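Local coordinates for glucosamine kinase (Streptacidiphilus jiangxiensis, PDB 6HWJ), which catalyses the magnesium-dependent transfer of phosphate from ATP to D-glucosamine, giving D-glucosamine 6-phosphate, at residues A97-F103 with W167-A173; F160-P164 with Y313-D317; R236-T242 with A290-D296; L257-V261 with L272-A276; T343-H348 with R402-E406. All blocks are in the same frame, centred on the assembly; numbering follows the deposited sequence.

Contact 1 (A97-F103 with W167-A173)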
# COMPACT_ATOMS: atom_id res chain seq x y z
N ALA A 97 17.73 -17.91 -10.66
CA ALA A 97 16.61 -17.07 -11.06
C ALA A 97 15.93 -16.41 -9.87
O ALA A 97 15.20 -15.43 -10.05
CB ALA A 97 15.59 -17.89 -11.84
N PHE A 98 16.13 -16.94 -8.66
CA PHE A 98 15.38 -16.52 -7.49
C PHE A 98 16.32 -15.91 -6.46
O PHE A 98 17.49 -16.26 -6.39
CB PHE A 98 14.63 -17.68 -6.85
CG PHE A 98 13.64 -18.36 -7.76
CD1 PHE A 98 14.01 -19.45 -8.54
CD2 PHE A 98 12.33 -17.92 -7.81
CE1 PHE A 98 13.09 -20.08 -9.36
CE2 PHE A 98 11.40 -18.56 -8.63
CZ PHE A 98 11.79 -19.63 -9.41
N VAL A 99 15.77 -14.99 -5.67
CA VAL A 99 16.43 -14.48 -4.47
C VAL A 99 15.51 -14.77 -3.29
O VAL A 99 14.37 -14.30 -3.27
CB VAL A 99 16.74 -12.99 -4.59
CG1 VAL A 99 17.22 -12.43 -3.24
CG2 VAL A 99 17.80 -12.75 -5.64
N LEU A 100 16.00 -15.55 -2.34
CA LEU A 100 15.31 -15.84 -1.08
C LEU A 100 16.02 -15.04 0.00
O LEU A 100 17.17 -15.33 0.33
CB LEU A 100 15.35 -17.33 -0.76
CG LEU A 100 14.09 -18.17 -0.88
CD1 LEU A 100 14.37 -19.59 -0.38
CD2 LEU A 100 12.93 -17.56 -0.13
N GLU A 101 15.34 -14.05 0.57
CA GLU A 101 15.94 -13.24 1.63
C GLU A 101 15.21 -13.55 2.94
O GLU A 101 14.00 -13.34 3.05
CB GLU A 101 15.86 -11.75 1.31
CG GLU A 101 16.58 -10.87 2.33
CD GLU A 101 16.78 -9.44 1.84
OE1 GLU A 101 16.17 -9.05 0.82
OE2 GLU A 101 17.56 -8.70 2.49
N ALA A 102 15.96 -14.04 3.92
CA ALA A 102 15.43 -14.33 5.25
C ALA A 102 15.84 -13.23 6.22
O ALA A 102 16.91 -12.64 6.09
CB ALA A 102 15.94 -15.68 5.74
N PHE A 103 14.97 -12.95 7.18
CA PHE A 103 15.24 -11.97 8.21
C PHE A 103 15.19 -12.63 9.59
O PHE A 103 14.62 -13.71 9.76
CB PHE A 103 14.24 -10.80 8.15
CG PHE A 103 14.20 -10.13 6.80
CD1 PHE A 103 15.08 -9.10 6.50
CD2 PHE A 103 13.30 -10.54 5.84
CE1 PHE A 103 15.05 -8.49 5.25
CE2 PHE A 103 13.27 -9.94 4.59
CZ PHE A 103 14.14 -8.90 4.31
N TRP A 167 9.67 -11.85 7.94
CA TRP A 167 10.36 -13.13 8.03
C TRP A 167 11.16 -13.44 6.78
O TRP A 167 12.27 -13.95 6.87
CB TRP A 167 9.34 -14.26 8.24
CG TRP A 167 8.72 -14.32 9.60
CD1 TRP A 167 8.43 -13.27 10.43
CD2 TRP A 167 8.29 -15.51 10.29
NE1 TRP A 167 7.85 -13.73 11.58
CE2 TRP A 167 7.75 -15.09 11.53
CE3 TRP A 167 8.32 -16.87 9.98
CZ2 TRP A 167 7.23 -15.99 12.45
CZ3 TRP A 167 7.82 -17.78 10.90
CH2 TRP A 167 7.28 -17.33 12.12
N GLY A 168 10.60 -13.16 5.60
CA GLY A 168 11.33 -13.41 4.38
C GLY A 168 10.62 -12.85 3.17
O GLY A 168 9.42 -12.52 3.21
N LEU A 169 11.38 -12.77 2.09
CA LEU A 169 10.90 -12.35 0.79
C LEU A 169 11.44 -13.29 -0.27
O LEU A 169 12.62 -13.65 -0.25
CB LEU A 169 11.37 -10.92 0.49
CG LEU A 169 10.88 -9.86 1.46
CD1 LEU A 169 11.66 -8.57 1.25
CD2 LEU A 169 9.39 -9.65 1.27
N LEU A 170 10.57 -13.67 -1.21
CA LEU A 170 10.97 -14.43 -2.39
C LEU A 170 10.77 -13.55 -3.61
O LEU A 170 9.65 -13.10 -3.87
CB LEU A 170 10.16 -15.71 -2.53
CG LEU A 170 10.40 -16.49 -3.83
CD1 LEU A 170 11.87 -16.93 -3.92
CD2 LEU A 170 9.47 -17.70 -3.94
N THR A 171 11.86 -13.31 -4.35
CA THR A 171 11.80 -12.48 -5.54
C THR A 171 12.47 -13.19 -6.71
O THR A 171 13.29 -14.10 -6.54
CB THR A 171 12.48 -11.11 -5.32
OG1 THR A 171 13.85 -11.32 -4.97
CG2 THR A 171 11.77 -10.34 -4.22
N LEU A 172 12.09 -12.76 -7.90
CA LEU A 172 12.66 -13.23 -9.15
C LEU A 172 13.65 -12.17 -9.62
O LEU A 172 13.29 -11.00 -9.74
CB LEU A 172 11.56 -13.45 -10.18
CG LEU A 172 11.91 -14.12 -11.51
CD1 LEU A 172 12.15 -15.61 -11.36
CD2 LEU A 172 10.78 -13.85 -12.50
N ALA A 173 14.89 -12.58 -9.84
CA ALA A 173 15.97 -11.64 -10.16
C ALA A 173 15.86 -11.26 -11.63
O ALA A 173 16.32 -11.99 -12.51
CB ALA A 173 17.33 -12.26 -9.85
O HOH W 1 13.95 -11.55 -2.22
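Leu-170 reaches across to two side chains at once: its CD1 methyl lies 4.0 Å from Phe-98 CD2 and equally close to Leu-100 CG. With CG anti to the backbone N (chi1 173°), the leucine leans over its partner strand instead of standing straight up. Leu-172 approaches the same phenylalanine differently, placing CD1 over one face of the ring, 4.0 Å above the plane and displaced toward the rim. This face of the sheet is packed against helix 79-88, through Leu-100 and Leu-170, and against strand 34-42, through Phe-98, Leu-170 and Leu-172.

On the reverse face, Val-99 and Thr-171 run side by side in the same direction, with Thr-171 OG1 3.4 Å from Val-99 CB. A water bridges that hydroxyl to Val-99 O, to which it donates. Further along, Phe-103 turns its ring edge to Leu-169, CE2 meeting CG at 3.9 Å with the leucine carbon near the ring plane.

Between the strands, six backbone hydrogen bonds run from Ala-173 N to Ala-97 O at one end and from Phe-103 N to Trp-167 O at the other. Trp-167 and Gly-168 both face Val-184 on the next strand, which makes a classic beta bulge. Strand 98-102 is an outermost strand, within this chain, of a six-stranded antiparallel sheet that also carries the inferred ATP-binding residues Lys-133 and Ala-186.

Contact 2 (F160-P164 with Y313-D317). With MG (magnesium ion), chain C; MG (magnesium ion), chain F.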
# COMPACT_ATOMS: atom_id res chain seq x y z
N PHE A 160 13.75 -0.03 10.77
CA PHE A 160 12.33 0.28 10.98
C PHE A 160 11.58 -0.97 11.45
O PHE A 160 11.64 -2.02 10.81
CB PHE A 160 11.76 0.82 9.67
CG PHE A 160 10.33 1.24 9.75
CD1 PHE A 160 9.99 2.51 10.18
CD2 PHE A 160 9.32 0.37 9.36
CE1 PHE A 160 8.65 2.90 10.22
CE2 PHE A 160 8.00 0.75 9.42
CZ PHE A 160 7.67 2.03 9.85
N THR A 161 10.86 -0.84 12.56
CA THR A 161 10.14 -1.98 13.14
C THR A 161 8.64 -1.76 13.28
O THR A 161 7.94 -2.66 13.76
CB THR A 161 10.70 -2.35 14.53
OG1 THR A 161 10.50 -1.26 15.45
CG2 THR A 161 12.19 -2.66 14.43
N GLU A 162 8.11 -0.60 12.89
CA GLU A 162 6.68 -0.34 13.04
C GLU A 162 5.92 -0.86 11.82
O GLU A 162 5.29 -0.14 11.07
CB GLU A 162 6.43 1.14 13.28
CG GLU A 162 6.79 1.56 14.70
CD GLU A 162 6.68 3.04 14.90
OE1 GLU A 162 5.62 3.50 15.37
OE2 GLU A 162 7.67 3.74 14.58
N MET A 163 6.04 -2.18 11.65
CA MET A 163 5.39 -2.95 10.61
C MET A 163 5.39 -4.41 11.07
O MET A 163 6.20 -4.78 11.92
CB MET A 163 6.14 -2.81 9.28
CG MET A 163 7.58 -3.25 9.33
SD MET A 163 8.39 -3.19 7.70
CE MET A 163 10.07 -3.54 8.15
N PRO A 164 4.50 -5.25 10.54
CA PRO A 164 4.59 -6.68 10.85
C PRO A 164 6.01 -7.15 10.59
O PRO A 164 6.58 -6.88 9.52
CB PRO A 164 3.58 -7.33 9.90
CG PRO A 164 2.65 -6.23 9.49
CD PRO A 164 3.51 -4.97 9.48
N TYR A 313 2.12 0.34 16.72
CA TYR A 313 1.65 0.72 15.40
C TYR A 313 2.43 -0.03 14.33
O TYR A 313 3.65 -0.20 14.45
CB TYR A 313 1.82 2.24 15.17
CG TYR A 313 0.94 3.09 16.05
CD1 TYR A 313 1.19 3.23 17.40
CD2 TYR A 313 -0.17 3.73 15.51
CE1 TYR A 313 0.36 4.01 18.22
CE2 TYR A 313 -1.00 4.51 16.31
CZ TYR A 313 -0.73 4.66 17.64
OH TYR A 313 -1.58 5.42 18.40
N ALA A 314 1.74 -0.47 13.27
CA ALA A 314 2.35 -1.26 12.21
C ALA A 314 1.77 -0.85 10.87
O ALA A 314 0.56 -0.94 10.67
CB ALA A 314 2.10 -2.76 12.46
N VAL A 315 2.63 -0.40 9.95
CA VAL A 315 2.19 0.01 8.61
C VAL A 315 2.23 -1.21 7.70
O VAL A 315 3.12 -2.07 7.81
CB VAL A 315 3.04 1.17 8.07
CG1 VAL A 315 4.51 0.82 8.06
CG2 VAL A 315 2.57 1.54 6.63
N VAL A 316 1.24 -1.31 6.81
CA VAL A 316 1.16 -2.40 5.85
C VAL A 316 0.82 -1.84 4.47
O VAL A 316 0.60 -0.64 4.32
CB VAL A 316 0.13 -3.46 6.26
CG1 VAL A 316 0.48 -4.06 7.60
CG2 VAL A 316 -1.25 -2.83 6.34
N ASP A 317 0.80 -2.73 3.47
CA ASP A 317 0.28 -2.43 2.12
C ASP A 317 1.25 -1.56 1.33
O ASP A 317 1.02 -0.36 1.16
CB ASP A 317 -1.09 -1.76 2.25
CG ASP A 317 -1.91 -1.85 0.96
OD1 ASP A 317 -1.33 -2.08 -0.12
OD2 ASP A 317 -3.16 -1.68 1.05
MG MG C . -4.61 -1.37 2.65
MG MG F . -2.35 -2.37 -2.04
O HOH W 2 -4.13 -1.48 -1.27
O HOH W 3 -6.12 -0.87 4.18
O HOH W 4 -4.04 -2.69 4.10
O HOH W 5 -5.94 -3.04 2.28
O HOH W 6 -1.82 -0.24 -2.00
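Pro-164 and Val-315 make the close-packed end of this contact. The proline CD rests 3.4 Å from Val-315 O, and its CG touches Val-316 CG1 at 3.6 Å, the two side chains crossing at about a right angle. Beside them, Val-315 CG1 comes up to the edge of the Phe-160 ring, 3.7 Å from CE2. That methyl sits between the valine's backbone N and carbonyl carbon (chi1 56°), which points it back at the loop. One backbone hydrogen bond joins the segments, from Val-315 N to Glu-162 O; Glu-162 is the centre of an inverse gamma turn.

The base of Glu-162 is close too, CB lying 3.3 Å from Tyr-313 O. Only its carboxylate end is loosely placed, OE1 standing 4.0 Å from Tyr-313 CB with carboxylate and ring planes 87° apart; OE2 is taken by a salt bridge to Arg-228.

Past Val-316 the chain leaves the loop for a watery site. Asp-317 gives OD2 to one magnesium and OD1 to the other, each at 2.2 Å, with Gln-305 also binding the first and waters filling further positions on both. One carboxylate spanning two metals fits the two-magnesium chemistry of phosphoryl transfer, and the packed valines just before it tie this metal ligand to the loop 160-164.

Contact 3 (R236-T242 with A290-D296)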
# COMPACT_ATOMS: atom_id res chain seq x y z
N ARG A 236 18.02 4.07 0.31
CA ARG A 236 18.23 3.51 -1.02
C ARG A 236 18.56 4.59 -2.05
O ARG A 236 18.88 4.26 -3.19
CB ARG A 236 16.99 2.74 -1.47
CG ARG A 236 16.78 1.42 -0.73
CD ARG A 236 15.90 0.45 -1.50
NE ARG A 236 16.50 0.03 -2.77
CZ ARG A 236 16.19 0.53 -3.96
NH1 ARG A 236 15.27 1.48 -4.08
NH2 ARG A 236 16.81 0.08 -5.04
N GLY A 237 18.48 5.85 -1.67
CA GLY A 237 18.85 6.95 -2.54
C GLY A 237 17.66 7.82 -2.87
O GLY A 237 16.53 7.60 -2.43
N ARG A 238 17.93 8.84 -3.68
CA ARG A 238 16.90 9.79 -4.07
C ARG A 238 17.16 10.21 -5.51
O ARG A 238 18.27 10.03 -6.03
CB ARG A 238 16.91 11.01 -3.16
CG ARG A 238 18.20 11.81 -3.25
CD ARG A 238 18.27 12.89 -2.19
NE ARG A 238 18.10 12.34 -0.85
CZ ARG A 238 18.13 13.05 0.27
NH1 ARG A 238 18.33 14.36 0.21
NH2 ARG A 238 17.97 12.46 1.44
N THR A 239 16.13 10.77 -6.14
CA THR A 239 16.20 11.22 -7.53
C THR A 239 15.59 12.61 -7.61
O THR A 239 14.42 12.78 -7.22
CB THR A 239 15.48 10.25 -8.46
OG1 THR A 239 16.02 8.93 -8.32
CG2 THR A 239 15.61 10.71 -9.90
N PRO A 240 16.29 13.62 -8.13
CA PRO A 240 15.66 14.94 -8.30
C PRO A 240 14.55 14.89 -9.35
O PRO A 240 14.74 14.37 -10.45
CB PRO A 240 16.82 15.84 -8.76
CG PRO A 240 18.07 15.09 -8.43
CD PRO A 240 17.71 13.62 -8.52
N ALA A 241 13.39 15.42 -8.99
CA ALA A 241 12.32 15.61 -9.96
C ALA A 241 12.79 16.52 -11.08
O ALA A 241 13.50 17.50 -10.85
CB ALA A 241 11.09 16.19 -9.29
N THR A 242 12.40 16.19 -12.31
CA THR A 242 12.76 16.99 -13.47
C THR A 242 11.66 18.00 -13.76
O THR A 242 10.55 17.92 -13.24
CB THR A 242 12.99 16.09 -14.68
OG1 THR A 242 11.79 15.36 -14.96
CG2 THR A 242 14.12 15.11 -14.42
N ALA A 290 10.93 21.98 -9.63
CA ALA A 290 11.90 21.08 -10.24
C ALA A 290 13.12 20.94 -9.34
O ALA A 290 13.60 21.92 -8.77
CB ALA A 290 12.31 21.60 -11.62
N GLY A 291 13.61 19.72 -9.22
CA GLY A 291 14.71 19.42 -8.33
C GLY A 291 14.30 18.88 -6.97
O GLY A 291 15.17 18.43 -6.22
N THR A 292 13.02 18.92 -6.63
CA THR A 292 12.59 18.41 -5.34
C THR A 292 12.88 16.92 -5.25
O THR A 292 12.75 16.20 -6.26
CB THR A 292 11.10 18.70 -5.13
OG1 THR A 292 10.76 18.48 -3.75
CG2 THR A 292 10.24 17.80 -6.00
N PRO A 293 13.29 16.41 -4.09
CA PRO A 293 13.78 15.02 -4.02
C PRO A 293 12.66 14.00 -4.08
O PRO A 293 11.66 14.12 -3.37
CB PRO A 293 14.52 14.96 -2.67
CG PRO A 293 13.82 16.00 -1.84
CD PRO A 293 13.45 17.12 -2.80
N LEU A 294 12.84 12.99 -4.93
CA LEU A 294 11.96 11.82 -4.97
C LEU A 294 12.67 10.63 -4.33
O LEU A 294 13.87 10.41 -4.60
CB LEU A 294 11.55 11.48 -6.39
CG LEU A 294 11.11 12.66 -7.28
CD1 LEU A 294 10.87 12.20 -8.72
CD2 LEU A 294 9.88 13.31 -6.68
N ILE A 295 11.94 9.88 -3.51
CA ILE A 295 12.46 8.70 -2.82
C ILE A 295 11.47 7.55 -2.99
O ILE A 295 10.35 7.73 -3.46
CB ILE A 295 12.71 8.95 -1.32
CG1 ILE A 295 11.42 9.36 -0.61
CG2 ILE A 295 13.80 10.03 -1.11
CD1 ILE A 295 11.50 9.24 0.91
N ASP A 296 11.90 6.35 -2.61
CA ASP A 296 10.96 5.25 -2.42
C ASP A 296 9.96 5.64 -1.33
O ASP A 296 10.37 6.00 -0.21
CB ASP A 296 11.72 3.97 -2.00
CG ASP A 296 12.65 3.45 -3.09
OD1 ASP A 296 12.68 3.99 -4.22
OD2 ASP A 296 13.40 2.50 -2.81
O HOH W 7 14.63 5.87 -1.82
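Thr-239 and Leu-294 form an antiparallel hydrogen-bonded pair, the centre of a short strand pairing in a small three-stranded sheet whose third member is strand 333-334. Each backbone N donates to the other's O at 2.8 Å. The bond onto Leu-294 O lies in the carbonyl plane, whereas the one onto Thr-239 O arrives 35° above it. Next come Pro-240 and Pro-293, a non-hydrogen-bonded pair, where the missing N-H groups cost this pairing nothing. Beyond them Ala-241 satisfies both its backbone groups: N donates to Thr-292 O at 2.9 Å, and O accepts from Gly-291 N.

At the opposite end the strands part and a water takes over, donating to Gly-237 O and accepting from Asp-296 N. Gly-237 has the positive phi of a residue just leaving helix 212-234, a conformation that suits glycine.

Most side-chain polar groups find partners beyond these two segments. Thr-239 OG1 is hydrogen-bonded to Arg-332, and Thr-292 OG1 to Asp-394. Asp-296 OD1 forms a salt bridge with Arg-332, while OD2 meets the NH1 edge of Arg-236 in a second salt bridge. That arginine is poorly ordered, so both the very short length modelled there and the near-coplanar fit of guanidinium and carboxylate are doubtful.

Apolar contact gathers at Ala-241, whose CB touches Thr-292 CG2 at 3.8 Å and Leu-294 CD1 at 4.0 Å.

Contact 4 (L257-V261 with L272-A276)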
# COMPACT_ATOMS: atom_id res chain seq x y z
N LEU A 257 -8.96 17.50 -11.48
CA LEU A 257 -9.79 18.62 -11.05
C LEU A 257 -10.92 18.86 -12.05
O LEU A 257 -12.09 19.00 -11.67
CB LEU A 257 -8.92 19.87 -10.89
CG LEU A 257 -9.65 21.16 -10.52
CD1 LEU A 257 -10.42 21.02 -9.22
CD2 LEU A 257 -8.65 22.30 -10.42
N ASP A 258 -10.59 18.90 -13.34
CA ASP A 258 -11.63 19.10 -14.36
C ASP A 258 -12.69 18.01 -14.28
O ASP A 258 -13.89 18.30 -14.36
CB ASP A 258 -11.00 19.15 -15.75
CG ASP A 258 -10.19 20.41 -15.97
OD1 ASP A 258 -10.43 21.41 -15.27
OD2 ASP A 258 -9.30 20.40 -16.86
N GLU A 259 -12.27 16.76 -14.11
CA GLU A 259 -13.25 15.67 -14.03
C GLU A 259 -14.15 15.85 -12.81
O GLU A 259 -15.38 15.69 -12.91
CB GLU A 259 -12.54 14.32 -13.98
CG GLU A 259 -13.49 13.14 -14.11
CD GLU A 259 -12.78 11.80 -14.03
OE1 GLU A 259 -11.57 11.75 -14.31
OE2 GLU A 259 -13.44 10.80 -13.68
N ALA A 260 -13.57 16.17 -11.65
CA ALA A 260 -14.38 16.38 -10.46
C ALA A 260 -15.36 17.53 -10.65
O ALA A 260 -16.53 17.42 -10.29
CB ALA A 260 -13.48 16.64 -9.25
N VAL A 261 -14.89 18.64 -11.23
CA VAL A 261 -15.77 19.78 -11.48
C VAL A 261 -16.93 19.39 -12.39
O VAL A 261 -18.04 19.91 -12.25
CB VAL A 261 -14.97 20.96 -12.08
CG1 VAL A 261 -15.90 22.00 -12.63
CG2 VAL A 261 -14.06 21.57 -11.03
N LEU A 272 -17.18 23.48 -5.30
CA LEU A 272 -15.97 23.04 -5.98
C LEU A 272 -15.74 23.85 -7.26
O LEU A 272 -14.62 24.27 -7.54
CB LEU A 272 -16.06 21.55 -6.31
CG LEU A 272 -14.90 21.00 -7.13
CD1 LEU A 272 -13.58 21.28 -6.42
CD2 LEU A 272 -15.06 19.50 -7.37
N LYS A 273 -16.80 24.06 -8.04
CA LYS A 273 -16.66 24.84 -9.27
C LYS A 273 -16.16 26.25 -8.96
O LYS A 273 -15.37 26.81 -9.72
CB LYS A 273 -17.98 24.89 -10.02
CG LYS A 273 -17.91 25.58 -11.38
CD LYS A 273 -19.25 25.55 -12.09
CE LYS A 273 -19.43 24.28 -12.93
NZ LYS A 273 -18.64 24.32 -14.19
N ALA A 274 -16.58 26.81 -7.82
CA ALA A 274 -16.09 28.12 -7.41
C ALA A 274 -14.66 28.07 -6.88
O ALA A 274 -13.93 29.05 -6.99
CB ALA A 274 -17.02 28.72 -6.36
N TRP A 275 -14.25 26.93 -6.31
CA TRP A 275 -12.90 26.80 -5.78
C TRP A 275 -11.88 26.43 -6.84
O TRP A 275 -10.68 26.63 -6.63
CB TRP A 275 -12.87 25.73 -4.67
CG TRP A 275 -13.61 26.09 -3.43
CD1 TRP A 275 -13.87 27.34 -2.97
CD2 TRP A 275 -14.19 25.18 -2.48
NE1 TRP A 275 -14.58 27.27 -1.78
CE2 TRP A 275 -14.79 25.95 -1.47
CE3 TRP A 275 -14.28 23.79 -2.40
CZ2 TRP A 275 -15.46 25.39 -0.39
CZ3 TRP A 275 -14.93 23.22 -1.33
CH2 TRP A 275 -15.51 24.02 -0.33
N ALA A 276 -12.32 25.85 -7.96
CA ALA A 276 -11.38 25.32 -8.94
C ALA A 276 -10.35 26.34 -9.41
O ALA A 276 -9.17 25.97 -9.54
CB ALA A 276 -12.15 24.75 -10.14
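Val-261 and Leu-272 meet without any flat group between them: the one aromatic ring here, Trp-275, is turned off to another side of its helix. One face of that indole has Leu-272 N 4.0 Å above it, displaced toward the rim, and around it gather Tyr-410 of helix 398-416 and Asp-425, Leu-428 and Thr-429 of helix 422-431. The interface proper is mostly aliphatic.

Val-261 is at its centre. The CG2 methyl, anti to the carbonyl carbon, touches Ala-276 CB at 3.8 Å and Leu-272 CG at 4.0 Å. Its other methyl, CG1, meets Lys-273 NZ at 3.9 Å, because the lysine chain bends at its last two torsions (chi3 -88°, chi4 -76°) and folds back across the valine.

The segments belong to helices 243-263 and 266-284, which a very short connection turns into an antiparallel helical hairpin; locally their axes run 151° apart and approach to 10.0 Å. Ala-260 receives Leu-272 CD2 on its CB at 3.8 Å, and Ala-276 CB meets both Val-261 CG2 and Leu-257 CD1.

Leu-257 extends the seam away from the turn: CD1 lies 4.2 Å from Leu-272 CD1, and CD2 is near Ala-276 O. The same leucine goes on to touch Ile-279 and Tyr-283 farther along helix 266-284, while Ala-260 and Leu-272 also reach helix 398-416 through Leu-411 and Tyr-410.

Contact 5 (T343-H348 with R402-E406)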
# COMPACT_ATOMS: atom_id res chain seq x y z
N THR A 343 -2.13 13.18 6.55
CA THR A 343 -2.80 14.33 7.16
C THR A 343 -4.20 14.50 6.58
O THR A 343 -5.13 14.84 7.32
CB THR A 343 -2.00 15.63 6.97
OG1 THR A 343 -1.81 15.88 5.57
CG2 THR A 343 -0.65 15.54 7.66
N ALA A 344 -4.37 14.29 5.27
CA ALA A 344 -5.71 14.27 4.70
C ALA A 344 -6.56 13.18 5.38
O ALA A 344 -7.72 13.42 5.76
CB ALA A 344 -5.64 14.00 3.20
N SER A 345 -6.01 11.97 5.52
CA SER A 345 -6.73 10.88 6.14
C SER A 345 -7.18 11.23 7.57
O SER A 345 -8.31 10.93 7.96
CB SER A 345 -5.85 9.63 6.16
OG SER A 345 -6.59 8.48 6.52
N LEU A 346 -6.31 11.89 8.34
CA LEU A 346 -6.67 12.29 9.70
C LEU A 346 -7.81 13.30 9.68
O LEU A 346 -8.75 13.21 10.49
CB LEU A 346 -5.46 12.88 10.41
CG LEU A 346 -4.36 11.85 10.74
CD1 LEU A 346 -3.11 12.53 11.24
CD2 LEU A 346 -4.86 10.84 11.75
N ASP A 347 -7.74 14.28 8.78
CA ASP A 347 -8.87 15.19 8.59
C ASP A 347 -10.15 14.41 8.31
O ASP A 347 -11.20 14.66 8.92
CB ASP A 347 -8.54 16.15 7.45
CG ASP A 347 -9.56 17.24 7.27
OD1 ASP A 347 -10.75 16.94 7.18
OD2 ASP A 347 -9.16 18.41 7.21
N HIS A 348 -10.08 13.45 7.40
CA HIS A 348 -11.26 12.69 6.99
C HIS A 348 -11.84 11.86 8.14
O HIS A 348 -13.07 11.69 8.23
CB HIS A 348 -10.92 11.82 5.81
CG HIS A 348 -10.41 12.59 4.63
ND1 HIS A 348 -9.76 11.99 3.57
CD2 HIS A 348 -10.43 13.91 4.36
CE1 HIS A 348 -9.42 12.92 2.69
NE2 HIS A 348 -9.83 14.09 3.14
N ARG A 402 -1.94 18.28 -1.12
CA ARG A 402 -3.12 18.10 -0.28
C ARG A 402 -4.39 18.40 -1.06
O ARG A 402 -5.36 17.62 -1.01
CB ARG A 402 -3.02 18.97 0.97
CG ARG A 402 -4.26 18.94 1.84
CD ARG A 402 -4.56 17.52 2.39
NE ARG A 402 -5.81 17.51 3.14
CZ ARG A 402 -5.91 17.86 4.43
NH1 ARG A 402 -7.09 17.85 5.02
NH2 ARG A 402 -4.83 18.20 5.11
N TYR A 403 -4.41 19.51 -1.80
CA TYR A 403 -5.57 19.81 -2.62
C TYR A 403 -5.89 18.63 -3.53
O TYR A 403 -7.04 18.23 -3.67
CB TYR A 403 -5.34 21.09 -3.43
CG TYR A 403 -5.40 22.39 -2.63
CD1 TYR A 403 -5.73 22.39 -1.28
CD2 TYR A 403 -5.15 23.61 -3.24
CE1 TYR A 403 -5.79 23.58 -0.55
CE2 TYR A 403 -5.22 24.79 -2.53
CZ TYR A 403 -5.53 24.77 -1.18
OH TYR A 403 -5.59 25.96 -0.47
N ALA A 404 -4.86 18.06 -4.17
CA ALA A 404 -5.07 16.95 -5.09
C ALA A 404 -5.65 15.73 -4.36
O ALA A 404 -6.43 14.97 -4.94
CB ALA A 404 -3.76 16.58 -5.78
N GLN A 405 -5.25 15.53 -3.11
CA GLN A 405 -5.81 14.44 -2.33
C GLN A 405 -7.31 14.63 -2.15
O GLN A 405 -8.09 13.69 -2.34
CB GLN A 405 -5.13 14.34 -0.96
CG GLN A 405 -3.71 13.85 -0.97
CD GLN A 405 -3.61 12.34 -1.13
OE1 GLN A 405 -4.62 11.62 -1.08
NE2 GLN A 405 -2.39 11.85 -1.33
N GLU A 406 -7.73 15.85 -1.80
CA GLU A 406 -9.16 16.11 -1.60
C GLU A 406 -9.93 15.94 -2.90
O GLU A 406 -11.06 15.42 -2.90
CB GLU A 406 -9.35 17.51 -1.01
CG GLU A 406 -8.60 17.75 0.29
CD GLU A 406 -9.06 16.82 1.42
OE1 GLU A 406 -10.16 16.25 1.31
OE2 GLU A 406 -8.33 16.65 2.42
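Arg-402 lays its side chain across Ala-344. From CB the chain goes to a CG anti to the backbone N, then bends at chi2 (62°), which carries CD to 3.8 Å from Ala-344 CB. NE lies 3.5 Å from that methyl and donates to Glu-406 OE2 at 2.8 Å, using the oxygen's anti lone pair. At CZ the guanidinium has Ala-344 CA over the centre of one face. NH1 gives a second bond to Glu-406 OE2 and a weak one, 3.1 Å long, to Asp-347 OD2, whose carboxylate is turned 80° from the guanidinium. NH2 passes Thr-343 OG1 and hydrogen-bonds Gln-373.

The result is a buried salt-bridge network between helices 335-356 and 398-416, with Glu-406 inside the inferred substrate-specificity motif. Asp-347 has a stronger partner of its own in Arg-351.

His-348 and Glu-406 reach toward each other from opposite directions: NE2 donates to OE1 at 2.9 Å on the syn side, and weakly to OE2. Ring and carboxylate stand 85° apart. Ala-344 O sits 3.0 Å above the centre of one imidazole face, and the His-348 side chain comes within about 3 Å of that of Glu-409, which binds D-glucosamine.

Contacts 1 and 2 adjoin in the chain: the loop 160-164 leads straight into strand 166-172, linking the six-stranded sheet to the magnesium site, with centres about 19 Å apart. Contact 3 closes the hairpin of helices that contact 4 packs together; the two centres are about 30 Å from each other. Contact 5 lies about 21 Å from contact 2 and about 16 Å from contact 4, centre to centre. The Gln-405 side chain of contact 5 is about 14 Å from a magnesium ion and about 7 Å from that of Asp-300, which binds D-glucosamine. Contacts 1 and 4 lie on opposite sides of the chain's centre, their own centres about 46 Å apart.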